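Local coordinates for B-cell lymphoma 3-encoded protein (Homo sapiens, PDB 1K1A) that regulates NF-kappa-B target genes, activating transcription in the nucleus in complexes with p50 or p52 homodimers and inhibiting nuclear translocation of p50 in the cytoplasm, at residues L196-R200 and R227-L232; N175-Q179 and S205-L211; L187-R193 and T218-R224; L13-V18 and Q47-A53; E38-Y42 and G69-L75. All coordinates share one frame; numbering follows the deposited sequence.

Contact 1 of 5, residues L196-R200 and R227-L232; sequences LPLVR and RVIDIL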
# COMPACT_ATOMS: atom_id res chain seq x y z
N LEU A 196 -12.14 -3.91 -22.38
CA LEU A 196 -13.50 -4.46 -22.30
C LEU A 196 -13.93 -5.07 -20.95
O LEU A 196 -14.97 -4.71 -20.43
CB LEU A 196 -13.79 -5.42 -23.45
CG LEU A 196 -13.57 -4.87 -24.87
CD1 LEU A 196 -14.13 -5.83 -25.90
CD2 LEU A 196 -14.17 -3.48 -25.05
N PRO A 197 -13.17 -6.03 -20.41
CA PRO A 197 -13.55 -6.66 -19.14
C PRO A 197 -13.70 -5.62 -18.02
O PRO A 197 -14.61 -5.75 -17.19
CB PRO A 197 -12.37 -7.59 -18.84
CG PRO A 197 -11.77 -7.86 -20.19
CD PRO A 197 -11.93 -6.59 -20.96
N LEU A 198 -12.85 -4.60 -18.03
CA LEU A 198 -12.92 -3.55 -17.02
C LEU A 198 -14.12 -2.64 -17.25
O LEU A 198 -14.77 -2.22 -16.29
CB LEU A 198 -11.62 -2.73 -16.99
CG LEU A 198 -10.52 -3.28 -16.06
CD1 LEU A 198 -10.08 -4.66 -16.50
CD2 LEU A 198 -9.33 -2.33 -15.97
N VAL A 199 -14.41 -2.32 -18.50
CA VAL A 199 -15.56 -1.49 -18.81
C VAL A 199 -16.82 -2.19 -18.30
O VAL A 199 -17.66 -1.58 -17.63
CB VAL A 199 -15.68 -1.19 -20.32
CG1 VAL A 199 -16.91 -0.33 -20.60
CG2 VAL A 199 -14.43 -0.48 -20.83
N ARG A 200 -16.93 -3.48 -18.58
CA ARG A 200 -18.09 -4.26 -18.15
C ARG A 200 -18.24 -4.24 -16.63
O ARG A 200 -19.34 -4.04 -16.12
CB ARG A 200 -18.00 -5.71 -18.63
CG ARG A 200 -18.31 -5.91 -20.11
CD ARG A 200 -18.10 -7.35 -20.60
NE ARG A 200 -18.17 -7.44 -22.06
CZ ARG A 200 -17.17 -7.82 -22.84
NH1 ARG A 200 -16.00 -8.17 -22.30
NH2 ARG A 200 -17.33 -7.85 -24.15
N ARG A 227 -17.70 -1.60 -29.69
CA ARG A 227 -17.95 -2.60 -28.65
C ARG A 227 -18.04 -1.93 -27.28
O ARG A 227 -18.84 -2.33 -26.44
CB ARG A 227 -16.81 -3.63 -28.62
CG ARG A 227 -17.14 -4.86 -27.79
CD ARG A 227 -17.93 -5.91 -28.56
NE ARG A 227 -17.38 -7.27 -28.41
CZ ARG A 227 -18.13 -8.36 -28.17
NH1 ARG A 227 -19.34 -8.50 -28.73
NH2 ARG A 227 -17.75 -9.36 -27.38
N VAL A 228 -17.21 -0.92 -27.06
CA VAL A 228 -17.24 -0.17 -25.81
C VAL A 228 -18.54 0.61 -25.69
O VAL A 228 -19.20 0.59 -24.64
CB VAL A 228 -16.04 0.80 -25.70
CG1 VAL A 228 -16.22 1.75 -24.51
CG2 VAL A 228 -14.75 0.02 -25.57
N ILE A 229 -18.91 1.30 -26.76
CA ILE A 229 -20.15 2.07 -26.77
C ILE A 229 -21.32 1.17 -26.40
O ILE A 229 -22.18 1.54 -25.60
CB ILE A 229 -20.39 2.68 -28.15
CG1 ILE A 229 -19.09 3.27 -28.72
CG2 ILE A 229 -21.51 3.71 -28.10
CD1 ILE A 229 -19.03 4.77 -28.70
N ASP A 230 -21.33 -0.02 -26.99
CA ASP A 230 -22.39 -1.00 -26.76
C ASP A 230 -22.52 -1.34 -25.28
O ASP A 230 -23.63 -1.44 -24.76
CB ASP A 230 -22.09 -2.29 -27.54
CG ASP A 230 -22.57 -2.24 -28.99
OD1 ASP A 230 -23.23 -1.22 -29.42
OD2 ASP A 230 -22.31 -3.22 -29.78
N ILE A 231 -21.39 -1.51 -24.62
CA ILE A 231 -21.38 -1.82 -23.19
C ILE A 231 -21.87 -0.63 -22.37
O ILE A 231 -22.72 -0.79 -21.48
CB ILE A 231 -19.96 -2.26 -22.75
CG1 ILE A 231 -19.59 -3.58 -23.43
CG2 ILE A 231 -19.89 -2.40 -21.24
CD1 ILE A 231 -18.10 -3.83 -23.57
N LEU A 232 -21.37 0.56 -22.68
CA LEU A 232 -21.75 1.78 -21.96
C LEU A 232 -23.25 2.07 -22.03
O LEU A 232 -23.83 2.56 -21.06
CB LEU A 232 -20.98 2.99 -22.50
CG LEU A 232 -19.49 3.00 -22.18
CD1 LEU A 232 -18.83 4.24 -22.77
CD2 LEU A 232 -19.28 2.95 -20.67

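Contact 2 of 5, residues N175-Q179 and S205-L211; sequences NVNAQ and SGADSSL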
# COMPACT_ATOMS: atom_id res chain seq x y z
N ASN A 175 -15.17 3.95 -4.15
CA ASN A 175 -15.95 4.90 -4.93
C ASN A 175 -15.63 4.75 -6.41
O ASN A 175 -14.57 5.15 -6.86
CB ASN A 175 -15.66 6.33 -4.46
CG ASN A 175 -16.39 7.37 -5.28
OD1 ASN A 175 -17.29 7.05 -6.06
ND2 ASN A 175 -16.00 8.63 -5.11
N VAL A 176 -16.55 4.16 -7.16
CA VAL A 176 -16.32 3.88 -8.57
C VAL A 176 -16.28 5.17 -9.41
O VAL A 176 -15.73 5.19 -10.52
CB VAL A 176 -17.40 2.87 -9.11
CG1 VAL A 176 -18.77 3.53 -9.19
CG2 VAL A 176 -16.98 2.30 -10.44
N ASN A 177 -16.82 6.26 -8.87
CA ASN A 177 -16.84 7.53 -9.59
C ASN A 177 -15.83 8.58 -9.11
O ASN A 177 -15.97 9.77 -9.40
CB ASN A 177 -18.25 8.09 -9.63
CG ASN A 177 -19.18 7.24 -10.47
OD1 ASN A 177 -18.84 6.85 -11.58
ND2 ASN A 177 -20.36 6.94 -9.92
N ALA A 178 -14.80 8.14 -8.41
CA ALA A 178 -13.72 9.03 -8.01
C ALA A 178 -13.06 9.66 -9.24
O ALA A 178 -12.93 9.00 -10.29
CB ALA A 178 -12.69 8.28 -7.18
N GLN A 179 -12.63 10.91 -9.13
CA GLN A 179 -11.99 11.61 -10.26
C GLN A 179 -10.57 12.07 -9.95
O GLN A 179 -10.25 12.44 -8.81
CB GLN A 179 -12.82 12.82 -10.69
CG GLN A 179 -14.15 12.51 -11.33
CD GLN A 179 -15.02 13.75 -11.50
OE1 GLN A 179 -15.17 14.27 -12.60
NE2 GLN A 179 -15.57 14.24 -10.40
N SER A 205 -21.05 -2.03 -11.84
CA SER A 205 -20.85 -1.60 -10.46
C SER A 205 -21.29 -0.17 -10.24
O SER A 205 -21.05 0.40 -9.16
CB SER A 205 -19.38 -1.76 -10.07
OG SER A 205 -19.02 -3.13 -10.10
N GLY A 206 -21.88 0.44 -11.26
CA GLY A 206 -22.44 1.77 -11.12
C GLY A 206 -21.65 2.94 -11.69
O GLY A 206 -21.99 4.08 -11.41
N ALA A 207 -20.63 2.68 -12.50
CA ALA A 207 -19.85 3.79 -13.07
C ALA A 207 -20.73 4.76 -13.88
O ALA A 207 -21.59 4.33 -14.66
CB ALA A 207 -18.73 3.27 -13.92
N ASP A 208 -20.51 6.05 -13.69
CA ASP A 208 -21.28 7.11 -14.36
C ASP A 208 -20.67 7.45 -15.72
O ASP A 208 -19.58 8.02 -15.79
CB ASP A 208 -21.32 8.36 -13.47
CG ASP A 208 -22.15 9.50 -14.06
OD1 ASP A 208 -22.61 9.39 -15.22
OD2 ASP A 208 -22.38 10.55 -13.42
N SER A 209 -21.37 7.12 -16.79
CA SER A 209 -20.87 7.37 -18.15
C SER A 209 -21.15 8.78 -18.68
O SER A 209 -20.80 9.09 -19.83
CB SER A 209 -21.43 6.33 -19.13
OG SER A 209 -22.84 6.41 -19.19
N SER A 210 -21.77 9.63 -17.87
CA SER A 210 -22.08 11.00 -18.28
C SER A 210 -21.15 12.00 -17.60
O SER A 210 -21.25 13.21 -17.82
CB SER A 210 -23.52 11.35 -17.95
OG SER A 210 -23.67 11.57 -16.55
N LEU A 211 -20.24 11.50 -16.78
CA LEU A 211 -19.32 12.35 -16.05
C LEU A 211 -18.31 13.02 -16.99
O LEU A 211 -17.61 12.35 -17.74
CB LEU A 211 -18.58 11.53 -15.00
CG LEU A 211 -17.72 12.30 -14.01
CD1 LEU A 211 -18.55 13.34 -13.26
CD2 LEU A 211 -17.08 11.33 -13.04
O HOH W 1 -17.59 7.53 -14.30

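Contact 3 of 5, residues L187-R193 and T218-R224; sequences LHSASGR and TPLMVAR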
# COMPACT_ATOMS: atom_id res chain seq x y z
N LEU A 187 -13.67 4.98 -15.37
CA LEU A 187 -14.36 4.62 -16.62
C LEU A 187 -13.79 5.34 -17.86
O LEU A 187 -13.75 4.75 -18.95
CB LEU A 187 -15.86 4.86 -16.48
CG LEU A 187 -16.74 4.25 -17.57
CD1 LEU A 187 -16.52 2.75 -17.69
CD2 LEU A 187 -18.21 4.57 -17.31
N HIS A 188 -13.35 6.59 -17.70
CA HIS A 188 -12.71 7.28 -18.83
C HIS A 188 -11.52 6.46 -19.29
O HIS A 188 -11.33 6.24 -20.48
CB HIS A 188 -12.19 8.67 -18.43
CG HIS A 188 -13.25 9.68 -18.19
ND1 HIS A 188 -13.71 10.53 -19.18
CD2 HIS A 188 -13.91 10.02 -17.06
CE1 HIS A 188 -14.63 11.33 -18.67
NE2 HIS A 188 -14.77 11.05 -17.39
N SER A 189 -10.70 6.01 -18.33
CA SER A 189 -9.49 5.25 -18.64
C SER A 189 -9.78 3.93 -19.33
O SER A 189 -9.18 3.61 -20.37
CB SER A 189 -8.65 5.02 -17.38
OG SER A 189 -7.82 6.13 -17.11
N ALA A 190 -10.69 3.15 -18.75
CA ALA A 190 -11.06 1.85 -19.31
C ALA A 190 -11.69 2.01 -20.69
O ALA A 190 -11.39 1.24 -21.60
CB ALA A 190 -12.01 1.11 -18.37
N SER A 191 -12.55 3.01 -20.83
CA SER A 191 -13.25 3.25 -22.09
C SER A 191 -12.30 3.71 -23.19
O SER A 191 -12.37 3.22 -24.32
CB SER A 191 -14.36 4.29 -21.90
OG SER A 191 -14.94 4.63 -23.15
N GLY A 192 -11.43 4.66 -22.86
CA GLY A 192 -10.48 5.21 -23.82
C GLY A 192 -9.45 4.20 -24.31
O GLY A 192 -8.91 4.34 -25.41
N ARG A 193 -9.18 3.19 -23.49
CA ARG A 193 -8.17 2.19 -23.84
C ARG A 193 -8.79 0.89 -24.35
O ARG A 193 -8.08 -0.04 -24.71
CB ARG A 193 -7.28 1.89 -22.64
CG ARG A 193 -6.40 3.03 -22.23
CD ARG A 193 -5.70 2.82 -20.90
NE ARG A 193 -5.02 1.52 -20.84
CZ ARG A 193 -4.28 1.12 -19.81
NH1 ARG A 193 -4.12 1.91 -18.75
NH2 ARG A 193 -3.69 -0.07 -19.83
N THR A 218 -16.86 12.78 -21.90
CA THR A 218 -17.43 11.74 -21.04
C THR A 218 -16.83 10.41 -21.48
O THR A 218 -16.26 10.32 -22.57
CB THR A 218 -18.97 11.66 -21.19
OG1 THR A 218 -19.30 11.40 -22.56
CG2 THR A 218 -19.63 12.99 -20.88
N PRO A 219 -16.95 9.38 -20.65
CA PRO A 219 -16.43 8.06 -21.03
C PRO A 219 -17.04 7.62 -22.37
O PRO A 219 -16.40 6.91 -23.15
CB PRO A 219 -16.90 7.16 -19.89
CG PRO A 219 -17.02 8.09 -18.72
CD PRO A 219 -17.55 9.37 -19.31
N LEU A 220 -18.27 8.04 -22.63
CA LEU A 220 -18.92 7.71 -23.88
C LEU A 220 -18.16 8.34 -25.05
O LEU A 220 -17.89 7.69 -26.07
CB LEU A 220 -20.38 8.16 -23.87
CG LEU A 220 -21.41 7.10 -24.28
CD1 LEU A 220 -22.73 7.76 -24.70
CD2 LEU A 220 -20.87 6.22 -25.39
N MET A 221 -17.78 9.61 -24.89
CA MET A 221 -17.11 10.35 -25.96
C MET A 221 -15.69 9.88 -26.27
O MET A 221 -15.17 10.15 -27.35
CB MET A 221 -17.11 11.84 -25.66
CG MET A 221 -18.49 12.44 -25.59
SD MET A 221 -18.48 14.02 -24.79
CE MET A 221 -17.34 14.91 -25.85
N VAL A 222 -15.05 9.19 -25.33
CA VAL A 222 -13.69 8.70 -25.56
C VAL A 222 -13.67 7.21 -25.89
O VAL A 222 -12.61 6.62 -26.03
CB VAL A 222 -12.75 8.97 -24.36
CG1 VAL A 222 -12.71 10.46 -24.04
CG2 VAL A 222 -13.17 8.15 -23.14
N ALA A 223 -14.85 6.60 -26.02
CA ALA A 223 -14.95 5.18 -26.30
C ALA A 223 -14.04 4.81 -27.47
O ALA A 223 -14.11 5.42 -28.54
CB ALA A 223 -16.37 4.79 -26.60
N ARG A 224 -13.19 3.81 -27.27
CA ARG A 224 -12.23 3.44 -28.29
C ARG A 224 -12.84 2.73 -29.50
O ARG A 224 -12.30 2.80 -30.61
CB ARG A 224 -11.11 2.59 -27.69
CG ARG A 224 -9.85 2.60 -28.52
CD ARG A 224 -8.63 2.09 -27.79
NE ARG A 224 -7.40 2.39 -28.53
CZ ARG A 224 -6.30 1.66 -28.44
NH1 ARG A 224 -6.27 0.60 -27.65
NH2 ARG A 224 -5.22 2.00 -29.14

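Contact 4 of 5, residues L13-V18 and Q47-A53; sequences LHIAVV and QTPLHLA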
# COMPACT_ATOMS: atom_id res chain seq x y z
N LEU A 13 22.71 -5.19 16.09
CA LEU A 13 21.31 -5.58 16.03
C LEU A 13 20.87 -5.71 14.58
O LEU A 13 20.12 -6.62 14.23
CB LEU A 13 20.43 -4.58 16.78
CG LEU A 13 18.96 -4.96 17.01
CD1 LEU A 13 18.82 -6.37 17.57
CD2 LEU A 13 18.29 -3.93 17.93
N HIS A 14 21.34 -4.81 13.73
CA HIS A 14 21.02 -4.88 12.31
C HIS A 14 21.51 -6.22 11.76
O HIS A 14 20.79 -6.90 11.05
CB HIS A 14 21.67 -3.73 11.54
CG HIS A 14 21.11 -2.39 11.89
ND1 HIS A 14 20.26 -1.69 11.05
CD2 HIS A 14 21.27 -1.61 12.99
CE1 HIS A 14 19.93 -0.54 11.62
NE2 HIS A 14 20.54 -0.47 12.79
N ILE A 15 22.74 -6.57 12.11
CA ILE A 15 23.35 -7.83 11.66
C ILE A 15 22.57 -9.06 12.13
O ILE A 15 22.30 -9.96 11.34
CB ILE A 15 24.80 -7.92 12.15
CG1 ILE A 15 25.63 -6.75 11.64
CG2 ILE A 15 25.41 -9.27 11.77
CD1 ILE A 15 25.72 -6.65 10.14
N ALA A 16 22.23 -9.09 13.41
CA ALA A 16 21.48 -10.20 13.98
C ALA A 16 20.17 -10.42 13.23
O ALA A 16 19.73 -11.56 13.04
CB ALA A 16 21.20 -9.96 15.48
N VAL A 17 19.55 -9.33 12.77
CA VAL A 17 18.29 -9.42 12.06
C VAL A 17 18.47 -10.04 10.68
O VAL A 17 17.79 -10.99 10.33
CB VAL A 17 17.59 -8.06 11.92
CG1 VAL A 17 16.41 -8.16 10.95
CG2 VAL A 17 17.13 -7.58 13.27
N VAL A 18 19.40 -9.49 9.91
CA VAL A 18 19.67 -9.97 8.56
C VAL A 18 20.14 -11.43 8.54
O VAL A 18 19.83 -12.18 7.60
CB VAL A 18 20.67 -9.05 7.85
CG1 VAL A 18 21.24 -9.69 6.60
CG2 VAL A 18 19.99 -7.73 7.52
N GLN A 47 18.02 2.56 7.60
CA GLN A 47 17.17 1.45 7.98
C GLN A 47 17.32 1.17 9.46
O GLN A 47 18.44 1.14 9.98
CB GLN A 47 17.58 0.17 7.23
CG GLN A 47 17.70 0.32 5.73
CD GLN A 47 18.32 -0.90 5.08
OE1 GLN A 47 19.33 -1.42 5.56
NE2 GLN A 47 17.73 -1.37 3.99
N THR A 48 16.21 0.96 10.15
CA THR A 48 16.24 0.47 11.51
C THR A 48 16.23 -1.04 11.44
O THR A 48 15.97 -1.61 10.37
CB THR A 48 15.01 0.93 12.30
OG1 THR A 48 13.82 0.37 11.71
CG2 THR A 48 14.80 2.45 12.18
N PRO A 49 16.52 -1.70 12.55
CA PRO A 49 16.39 -3.16 12.62
C PRO A 49 14.99 -3.66 12.22
O PRO A 49 14.89 -4.71 11.59
CB PRO A 49 16.69 -3.46 14.09
CG PRO A 49 17.66 -2.39 14.47
CD PRO A 49 17.10 -1.13 13.78
N LEU A 50 13.93 -2.90 12.54
CA LEU A 50 12.58 -3.32 12.17
C LEU A 50 12.38 -3.30 10.65
O LEU A 50 11.78 -4.23 10.09
CB LEU A 50 11.51 -2.45 12.87
CG LEU A 50 10.03 -2.76 12.59
CD1 LEU A 50 9.69 -4.22 12.95
CD2 LEU A 50 9.15 -1.80 13.34
N HIS A 51 12.88 -2.26 10.00
CA HIS A 51 12.81 -2.18 8.54
C HIS A 51 13.45 -3.45 7.99
O HIS A 51 12.93 -4.06 7.06
CB HIS A 51 13.61 -0.99 8.01
CG HIS A 51 13.02 0.35 8.34
ND1 HIS A 51 11.67 0.64 8.22
CD2 HIS A 51 13.61 1.50 8.75
CE1 HIS A 51 11.46 1.90 8.57
NE2 HIS A 51 12.62 2.44 8.90
N LEU A 52 14.61 -3.81 8.54
CA LEU A 52 15.35 -4.98 8.07
C LEU A 52 14.61 -6.29 8.31
O LEU A 52 14.69 -7.22 7.49
CB LEU A 52 16.74 -5.02 8.69
CG LEU A 52 17.71 -4.01 8.07
CD1 LEU A 52 19.10 -4.07 8.75
CD2 LEU A 52 17.83 -4.25 6.58
N ALA A 53 13.88 -6.37 9.41
CA ALA A 53 13.10 -7.56 9.73
C ALA A 53 12.01 -7.77 8.69
O ALA A 53 11.72 -8.91 8.32
CB ALA A 53 12.51 -7.46 11.11

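Contact 5 of 5, residues E38-Y42 and G69-L75; sequences ELDIY and GASPMAL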
# COMPACT_ATOMS: atom_id res chain seq x y z
N GLU A 38 17.88 3.32 22.22
CA GLU A 38 16.75 3.17 21.32
C GLU A 38 16.91 1.93 20.45
O GLU A 38 18.03 1.57 20.09
CB GLU A 38 16.64 4.40 20.41
CG GLU A 38 16.28 5.69 21.11
CD GLU A 38 14.84 5.69 21.62
OE1 GLU A 38 13.91 5.72 20.78
OE2 GLU A 38 14.65 5.63 22.85
N LEU A 39 15.80 1.29 20.11
CA LEU A 39 15.82 0.16 19.20
C LEU A 39 15.73 0.66 17.76
O LEU A 39 16.08 -0.05 16.83
CB LEU A 39 14.64 -0.77 19.47
CG LEU A 39 14.65 -1.54 20.79
CD1 LEU A 39 13.49 -2.52 20.80
CD2 LEU A 39 15.97 -2.25 20.96
N ASP A 40 15.24 1.88 17.60
CA ASP A 40 15.12 2.47 16.27
C ASP A 40 16.37 3.24 15.90
O ASP A 40 16.34 4.46 15.75
CB ASP A 40 13.89 3.38 16.21
CG ASP A 40 12.59 2.60 16.20
OD1 ASP A 40 12.55 1.50 15.60
OD2 ASP A 40 11.55 3.00 16.76
N ILE A 41 17.47 2.51 15.78
CA ILE A 41 18.75 3.08 15.40
C ILE A 41 18.99 2.85 13.92
O ILE A 41 18.80 1.76 13.40
CB ILE A 41 19.90 2.47 16.22
CG1 ILE A 41 19.76 0.94 16.30
CG2 ILE A 41 19.92 3.06 17.62
CD1 ILE A 41 19.15 0.46 17.59
N TYR A 42 19.39 3.90 13.23
CA TYR A 42 19.61 3.84 11.79
C TYR A 42 21.03 3.40 11.41
O TYR A 42 21.99 3.76 12.08
CB TYR A 42 19.36 5.22 11.19
CG TYR A 42 17.91 5.65 11.13
CD1 TYR A 42 17.02 5.02 10.27
CD2 TYR A 42 17.44 6.70 11.92
CE1 TYR A 42 15.69 5.42 10.19
CE2 TYR A 42 16.11 7.11 11.84
CZ TYR A 42 15.24 6.46 10.97
OH TYR A 42 13.92 6.84 10.88
N GLY A 69 9.07 -2.11 21.70
CA GLY A 69 9.02 -0.65 21.62
C GLY A 69 9.54 -0.01 20.33
O GLY A 69 9.59 1.23 20.23
N ALA A 70 9.96 -0.83 19.37
CA ALA A 70 10.38 -0.28 18.08
C ALA A 70 9.16 0.31 17.37
O ALA A 70 8.10 -0.32 17.33
CB ALA A 70 11.03 -1.35 17.22
N SER A 71 9.32 1.49 16.80
CA SER A 71 8.19 2.20 16.18
C SER A 71 7.88 1.77 14.76
O SER A 71 8.75 1.77 13.89
CB SER A 71 8.44 3.72 16.20
OG SER A 71 7.41 4.41 15.51
N PRO A 72 6.62 1.41 14.52
CA PRO A 72 6.15 1.07 13.18
C PRO A 72 6.12 2.30 12.27
O PRO A 72 5.99 2.15 11.06
CB PRO A 72 4.72 0.56 13.43
CG PRO A 72 4.67 0.26 14.87
CD PRO A 72 5.56 1.27 15.53
N MET A 73 6.23 3.50 12.84
CA MET A 73 6.19 4.72 12.03
C MET A 73 7.57 5.31 11.66
O MET A 73 7.63 6.31 10.96
CB MET A 73 5.31 5.80 12.68
CG MET A 73 3.85 5.40 12.88
SD MET A 73 2.98 5.09 11.33
CE MET A 73 2.90 6.77 10.65
N ALA A 74 8.66 4.72 12.15
CA ALA A 74 9.99 5.21 11.78
C ALA A 74 10.13 5.14 10.26
O ALA A 74 9.76 4.13 9.65
CB ALA A 74 11.09 4.39 12.45
N LEU A 75 10.67 6.19 9.65
CA LEU A 75 10.77 6.25 8.20
C LEU A 75 12.11 5.79 7.67
O LEU A 75 13.14 6.09 8.25
CB LEU A 75 10.52 7.68 7.72
CG LEU A 75 9.21 8.29 8.19
CD1 LEU A 75 9.04 9.70 7.59
CD2 LEU A 75 8.06 7.39 7.80
O HOH W 2 11.29 8.52 11.11

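Contact 1 of 5, residues L196-R200 and R227-L232
The guanidinium group of Arg200 has the methyl CD1 of Ile231 over one face, and near its plane, at the edge, comes the guanidinium of Arg227, whose NH2 lies 3.6 Å from NH2 of Arg200. The two planes are turned 75° apart, so the groups do not stack. Leu196 CD1 stands at the edge of the Arg227 guanidinium and packs 3.7 Å from Arg227 CG. The chain of Arg200, extended from CG to NE, runs past Ile231, placing NE 3.9 Å from Ile231 CD1. Beneath the arginines the contact is aliphatic. Leu196 CD2 meets Val228 CG2 at 3.6 Å, and Val199, with CG1 anti to its backbone N (179°), sends that methyl to Ile231 CG2 at 3.7 Å and more distantly to Leu232 CD2. The short helical segments run nearly parallel, 14° apart, joining ankyrin repeats 6 and 7; Val199 and Leu232 also touch helix 186-193. No hydrogen bond links the segments. Cohesion therefore comes from aliphatic packing, while the two neighbouring arginines bring like charges close together at its outer margin, where they probably add little or are mildly unfavourable.

Contact 2 of 5, residues N175-Q179 and S205-L211
Asn177 and Val176 reach across to the backbone of 205-211 from a type I turn spanning Asn175 to Ala178. With CG anti to its carbonyl carbon (chi1 -67°), Asn177 projects its amide at the neighbouring loop, where OD1 accepts a nearly straight hydrogen bond from Asp208 N at 2.8 Å. The donor is tilted only 18° from the carbonyl plane. A water also donates to Asn177 OD1, at 3.1 Å, so this oxygen has two donors. Val176 adopts a less common rotamer that puts CG1 between its backbone N and carbonyl carbon; this methyl lies 3.9 Å from Gly206 C, while CG2 meets Ala207 CB at 4.0 Å. Farther along, Leu211 directs its branched end at the side chain of Gln179, and Leu211 CD2 lies 3.6 Å from Gln179 CG. Two Asx turns shape the loops: Asn175 OD1 accepts from Asn177 N, and Asp208 OD1 is gripped by both Ser210 N and Ser210 OG. Gly206, at positive phi, forms the Schellman motif that ends helix 196-204. The contact thus joins the loop following helix 163-171 to the one following helix 196-204; Val176 packs on Leu170 and Leu202 of these helices, and Ala207 rests against Leu187 of helix 186-193.

Contact 3 of 5, residues L187-R193 and T218-R224
Helix 186-193 of ankyrin repeat 6 meets the 218-224 turn of repeat 7 through His188, Ser191 and Pro219. The turn carries the Thr-Pro-Leu start familiar from ankyrin repeats but is irregular, with Pro219 to Met221 helical in backbone angles without the regular bonds and a type I turn from Leu220 to Ala223. Pro219 lies across His188 and Leu187. Its CD sits over one face of the His188 imidazole, 3.9 Å from the ring centroid, in a CH-pi contact offset toward the rim, while Pro219 CB packs 3.7 Å from Leu187 CG. This contact buries His188 ND1 with no partner in the model. One turn on, Ser191 carries two bonds across the interface. Its hydroxyl, anti to the backbone N (chi1 174°), points into the turn and donates to Pro219 O at 2.7 Å. Ser191 O accepts from Arg224 N at 3.1 Å, with a bent N-H...O angle of 144°. The side chain of Arg224, extended from CG to NE, then runs alongside the Gly192 and Arg193 backbone, bringing CD to 3.3 Å from Gly192 O. Beside these bonds the two backbones make a CA-H...O contact, Gly192 CA lying 3.4 Å from Val222 O.

Contact 4 of 5, residues L13-V18 and Q47-A53
His14, Pro49 and Leu52 bury the largest areas in this junction between the first helices of ankyrin repeats 1 and 2, whose short segments run almost parallel, 10° apart with axes 9.0 Å from each other. Pro49, in the first turn of its helix, lays its ring over one face of the His14 imidazole. Its CD stands 3.9 Å from the ring centroid and 29° off the ring normal, a CH-pi contact in which the proline is displaced toward the rim. The same proline ring also touches Leu13, Pro49 CG lying 3.8 Å from Leu13 CG. His14 is also held at its edge: Leu52 CD1 approaches near the ring plane, 3.5 Å from His14 ND1, and His14 NE2 makes a weak hydrogen bond to Ile41 O. Leu52 CB meets Val17 CG1, and its CD1 also touches Val18 CG2. Thr48 is the N-cap of helix 49-55, its OG1 accepting from His51 N at 3.3 Å. These residues belong to the Thr-Pro-Leu-His motif of ankyrin repeats, in which threonine caps and proline opens the first helix. Deeper in, Val17 has CG1 anti to its backbone N (chi1 170°), which drives this methyl against the opposing backbone, 3.5 Å from Ala53 N.

Contact 5 of 5, residues E38-Y42 and G69-L75
Asp40 and Tyr42 make the two direct hydrogen bonds between these loops. Asp40 OD2 receives Ser71 N at 2.7 Å on its syn lone pair, with an almost straight N-H...O angle of 165°, while the other carboxylate oxygen, OD1, lies 3.6 Å from Ala70 CB. At the far end the phenol of Tyr42 donates to Leu75 O at 2.8 Å, that carbonyl oxygen lying at the edge of the ring and near its plane. A water donates to Tyr42 OH and accepts from Leu75 N, so the hydroxyl reaches Leu75 both directly, at O, and through the water, at N. The apolar part of the contact is modest: Leu39 CB faces Ala70 CB at 4.3 Å, and Ala74 CB sits 4.1 Å from Tyr42 OH. Around this shell, local turns set the partners. Asp40 is the centre of an inverse gamma turn, and CG anti to its carbonyl carbon (chi1 -72°) carries the carboxylate across to Ser71. Ser71 opens a type I turn to Ala74 and forms an ST turn, its OG accepting from Met73 N. Gly69, at positive phi, closes helix 59-67 in a Schellman motif. Farther out, Leu39 packs on Phe32 of helix 22-34 and on Ala68, and Tyr42 touches Thr48. The arrangement belongs to the loops between ankyrin repeats, successive loops being joined here by an aspartate that accepts a backbone N-H.

The contacts form two clusters on opposite sides of the chain's centre in this elongated ankyrin domain. Contacts 4 and 5 lie at one repeat junction near the N-terminus, centres about 10 Å apart: Pro49 CD of contact 4 lies 3.4 Å from Leu39 O of contact 5. Contacts 1, 2 and 3 share the C-terminal end. Contacts 1 and 3 have centres about 9 Å apart and touch through Val228 CG1 and Ser191 OG at 3.4 Å, whereas contact 2 meets contact 3 where Leu211 O approaches His188 NE2 at 3.1 Å. Contacts 3 and 4 repeat the histidine-proline packing with centres about 47 Å apart; contacts 2 and 5 are the comparable loop pairs, about 41 Å apart.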